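Long-range contact in phiAB6 tailspike (Unidentified phage, PDB 5JS4), which probably binds and fragments the exopolysaccharide of Acinetobacter baumannii as the trimeric beta-helical tailspike of a bacteriophage: residues K631-V639 and V696-D707. Sequence-based numbering, arbitrary orientation.
Sequences KESTGVYRV and VFWRDSSNALVD
Strands 636-639 and 696-699 run antiparallel, Tyr-637 and Val-696 forming a hydrogen-bonded pair through both N-H groups, and Trp-698 N adds a third rung to Gly-635 O at 2.8 Å. Gly-635 sits in the type II turn of a beta hairpin, beside a classic bulge where Glu-632 and Ser-633 both face Val-636. Its N-H points almost straight (170°) at Asp-707 OD1, 2.7 Å away, meeting that oxygen from above the carboxylate plane. The Tyr-637 hydroxyl lies against the same oxygen, OH to OD1 2.6 Å, a weak contact with ring and carboxylate planes nearly perpendicular. Lys-631, fully extended with CG anti to the backbone N (chi1 -179°), brings NZ within 3.1 Å of Asp-707 OD2, a salt bridge whose hydrogen bond is weak. Asp-707 thus meets the turn and both flanking strands. Beside Val-636, Phe-697 offers a ring face to CG1, 4.2 Å from the ring centroid, a CH-pi contact. Tyr-637 brings CD1 to the indole edge of Trp-698. In this antiparallel C-terminal region, far from the parallel beta-helix, strand 690-699 also pairs with strand 672-678; Phe-711 of strand 708-715 meets Tyr-637 and Trp-698 edge-to-face, while Phe-697 packs on Gly-668 of a second subunit.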
loop_
_atom_site.group_PDB
_atom_site.type_symbol
_atom_site.label_atom_id
_atom_site.label_comp_id
_atom_site.label_asym_id
_atom_site.label_seq_id
_atom_site.Cartn_x
_atom_site.Cartn_y
_atom_site.Cartn_z
ATOM N N LYS A 631 56.178 35.069 -2.635
ATOM C CA LYS A 631 56.982 36.238 -2.343
ATOM C C LYS A 631 57.380 36.915 -3.648
ATOM O O LYS A 631 57.950 36.280 -4.540
ATOM C CB LYS A 631 58.227 35.847 -1.552
ATOM C CG LYS A 631 59.114 37.023 -1.181
ATOM C CD LYS A 631 60.335 36.567 -0.410
ATOM C CE LYS A 631 61.320 37.700 -0.207
ATOM N NZ LYS A 631 62.544 37.235 0.500
ATOM N N GLU A 632 57.065 38.201 -3.756
ATOM C CA GLU A 632 57.458 39.015 -4.908
ATOM C C GLU A 632 58.819 39.672 -4.675
ATOM O O GLU A 632 59.689 39.665 -5.550
ATOM C CB GLU A 632 56.397 40.085 -5.167
ATOM C CG GLU A 632 56.736 41.060 -6.284
ATOM C CD GLU A 632 55.557 41.932 -6.657
ATOM O OE1 GLU A 632 54.635 41.428 -7.322
ATOM O OE2 GLU A 632 55.554 43.120 -6.290
ATOM N N SER A 633 58.983 40.259 -3.496
ATOM C CA SER A 633 60.221 40.916 -3.096
ATOM C C SER A 633 60.190 41.055 -1.576
ATOM O O SER A 633 59.231 40.623 -0.946
ATOM C CB SER A 633 60.350 42.286 -3.771
ATOM O OG SER A 633 59.319 43.168 -3.359
ATOM N N THR A 634 61.227 41.645 -0.991
ATOM C CA THR A 634 61.289 41.785 0.464
ATOM C C THR A 634 60.021 42.450 0.987
ATOM O O THR A 634 59.690 43.568 0.600
ATOM C CB THR A 634 62.516 42.604 0.902
ATOM O OG1 THR A 634 63.701 41.983 0.389
ATOM C CG2 THR A 634 62.601 42.689 2.425
ATOM N N GLY A 635 59.302 41.730 1.839
ATOM C CA GLY A 635 58.096 42.249 2.467
ATOM C C GLY A 635 56.861 42.340 1.593
ATOM O O GLY A 635 55.834 42.817 2.058
ATOM N N VAL A 636 56.936 41.873 0.347
ATOM C CA VAL A 636 55.822 41.999 -0.591
ATOM C C VAL A 636 55.420 40.628 -1.116
ATOM O O VAL A 636 56.237 39.915 -1.703
ATOM C CB VAL A 636 56.176 42.910 -1.784
ATOM C CG1 VAL A 636 54.952 43.115 -2.669
ATOM C CG2 VAL A 636 56.719 44.246 -1.296
ATOM N N TYR A 637 54.157 40.274 -0.892
ATOM C CA TYR A 637 53.624 38.958 -1.224
ATOM C C TYR A 637 52.415 39.106 -2.122
ATOM O O TYR A 637 51.622 40.018 -1.932
ATOM C CB TYR A 637 53.260 38.213 0.070
ATOM C CG TYR A 637 54.499 37.943 0.878
ATOM C CD1 TYR A 637 55.084 38.945 1.646
ATOM C CD2 TYR A 637 55.139 36.714 0.808
ATOM C CE1 TYR A 637 56.253 38.724 2.346
ATOM C CE2 TYR A 637 56.308 36.483 1.504
ATOM C CZ TYR A 637 56.865 37.491 2.266
ATOM O OH TYR A 637 58.028 37.269 2.957
ATOM N N ARG A 638 52.286 38.222 -3.106
ATOM C CA ARG A 638 51.110 38.201 -3.966
ATOM C C ARG A 638 50.227 37.024 -3.601
ATOM O O ARG A 638 50.684 35.883 -3.604
ATOM C CB ARG A 638 51.500 38.069 -5.443
ATOM C CG ARG A 638 52.296 39.230 -6.006
ATOM C CD ARG A 638 52.295 39.199 -7.529
ATOM N NE ARG A 638 52.875 37.967 -8.051
ATOM C CZ ARG A 638 54.165 37.779 -8.335
ATOM N NH1 ARG A 638 55.060 38.744 -8.151
ATOM N NH2 ARG A 638 54.564 36.603 -8.810
ATOM N N VAL A 639 48.970 37.319 -3.279
ATOM C CA VAL A 639 47.916 36.317 -3.217
ATOM C C VAL A 639 47.344 36.300 -4.629
ATOM O O VAL A 639 46.527 37.153 -4.995
ATOM C CB VAL A 639 46.842 36.670 -2.165
ATOM C CG1 VAL A 639 45.792 35.575 -2.081
ATOM C CG2 VAL A 639 47.483 36.910 -0.805
ATOM N N VAL A 696 50.087 41.589 -0.168
ATOM C CA VAL A 696 50.253 41.880 1.248
ATOM C C VAL A 696 51.661 42.420 1.446
ATOM O O VAL A 696 52.631 41.806 0.990
ATOM C CB VAL A 696 50.068 40.620 2.111
ATOM C CG1 VAL A 696 50.195 40.960 3.593
ATOM C CG2 VAL A 696 48.725 39.970 1.824
ATOM N N PHE A 697 51.759 43.567 2.109
ATOM C CA PHE A 697 53.024 44.225 2.422
ATOM C C PHE A 697 53.227 44.136 3.925
ATOM O O PHE A 697 52.328 44.490 4.683
ATOM C CB PHE A 697 52.982 45.708 2.034
ATOM C CG PHE A 697 52.865 45.964 0.552
ATOM C CD1 PHE A 697 51.678 45.707 -0.124
ATOM C CD2 PHE A 697 53.934 46.497 -0.158
ATOM C CE1 PHE A 697 51.570 45.957 -1.486
ATOM C CE2 PHE A 697 53.827 46.755 -1.515
ATOM C CZ PHE A 697 52.646 46.477 -2.176
ATOM N N TRP A 698 54.399 43.670 4.349
ATOM C CA TRP A 698 54.731 43.534 5.766
ATOM C C TRP A 698 55.886 44.444 6.151
ATOM O O TRP A 698 56.912 44.466 5.472
ATOM C CB TRP A 698 55.147 42.102 6.077
ATOM C CG TRP A 698 54.052 41.092 6.065
ATOM C CD1 TRP A 698 53.798 40.162 5.099
ATOM C CD2 TRP A 698 53.077 40.880 7.089
ATOM N NE1 TRP A 698 52.725 39.385 5.456
ATOM C CE2 TRP A 698 52.257 39.812 6.672
ATOM C CE3 TRP A 698 52.814 41.492 8.321
ATOM C CZ2 TRP A 698 51.198 39.336 7.445
ATOM C CZ3 TRP A 698 51.758 41.022 9.085
ATOM C CH2 TRP A 698 50.964 39.959 8.648
ATOM N N ARG A 699 55.738 45.159 7.264
ATOM C CA ARG A 699 56.775 46.068 7.742
ATOM C C ARG A 699 57.015 45.932 9.245
ATOM O O ARG A 699 56.100 45.599 10.003
ATOM C CB ARG A 699 56.417 47.516 7.398
ATOM C CG ARG A 699 56.345 47.776 5.901
ATOM C CD ARG A 699 55.957 49.208 5.583
ATOM N NE ARG A 699 55.784 49.401 4.140
ATOM C CZ ARG A 699 54.683 49.095 3.455
ATOM N NH1 ARG A 699 53.616 48.579 4.057
ATOM N NH2 ARG A 699 54.644 49.314 2.142
ATOM N N ASP A 700 58.251 46.197 9.663
ATOM C CA ASP A 700 58.611 46.184 11.088
ATOM C C ASP A 700 58.249 47.514 11.760
ATOM O O ASP A 700 57.677 48.400 11.123
ATOM C CB ASP A 700 60.100 45.833 11.283
ATOM C CG ASP A 700 61.051 46.848 10.656
ATOM O OD1 ASP A 700 60.675 48.022 10.474
ATOM O OD2 ASP A 700 62.200 46.460 10.353
ATOM N N SER A 701 58.583 47.650 13.043
ATOM C CA SER A 701 58.224 48.841 13.820
ATOM C C SER A 701 58.905 50.127 13.334
ATOM O O SER A 701 58.445 51.226 13.649
ATOM C CB SER A 701 58.529 48.621 15.304
ATOM O OG SER A 701 59.898 48.324 15.503
ATOM N N SER A 702 59.990 49.989 12.573
ATOM C CA SER A 702 60.652 51.132 11.941
ATOM C C SER A 702 60.121 51.396 10.525
ATOM O O SER A 702 60.671 52.223 9.797
ATOM C CB SER A 702 62.168 50.917 11.906
ATOM O OG SER A 702 62.520 49.829 11.068
ATOM N N ASN A 703 59.051 50.689 10.155
ATOM C CA ASN A 703 58.371 50.842 8.864
ATOM C C ASN A 703 59.199 50.337 7.678
ATOM O O ASN A 703 58.990 50.764 6.544
ATOM C CB ASN A 703 57.920 52.299 8.644
ATOM C CG ASN A 703 56.725 52.415 7.706
ATOM O OD1 ASN A 703 55.795 51.607 7.759
ATOM N ND2 ASN A 703 56.739 53.429 6.849
ATOM N N ALA A 704 60.121 49.413 7.946
ATOM C CA ALA A 704 60.917 48.780 6.893
ATOM C C ALA A 704 60.287 47.455 6.480
ATOM O O ALA A 704 59.805 46.700 7.323
ATOM C CB ALA A 704 62.341 48.551 7.367
ATOM N N LEU A 705 60.311 47.172 5.182
ATOM C CA LEU A 705 59.768 45.922 4.658
ATOM C C LEU A 705 60.500 44.721 5.263
ATOM O O LEU A 705 61.729 44.718 5.352
ATOM C CB LEU A 705 59.849 45.905 3.131
ATOM C CG LEU A 705 58.860 46.871 2.465
ATOM C CD1 LEU A 705 59.283 47.199 1.041
ATOM C CD2 LEU A 705 57.449 46.303 2.489
ATOM N N VAL A 706 59.726 43.726 5.696
ATOM C CA VAL A 706 60.260 42.520 6.348
ATOM C C VAL A 706 59.522 41.283 5.860
ATOM O O VAL A 706 58.364 41.365 5.471
ATOM C CB VAL A 706 60.133 42.567 7.888
ATOM C CG1 VAL A 706 61.049 43.623 8.474
ATOM C CG2 VAL A 706 58.687 42.776 8.329
ATOM N N ASP A 707 60.196 40.135 5.915
ATOM C CA ASP A 707 59.644 38.873 5.431
ATOM C C ASP A 707 59.257 37.934 6.565
ATOM O O ASP A 707 60.129 37.363 7.216
ATOM C CB ASP A 707 60.671 38.169 4.538
ATOM C CG ASP A 707 60.862 38.871 3.221
ATOM O OD1 ASP A 707 59.844 39.133 2.549
ATOM O OD2 ASP A 707 62.021 39.161 2.855
#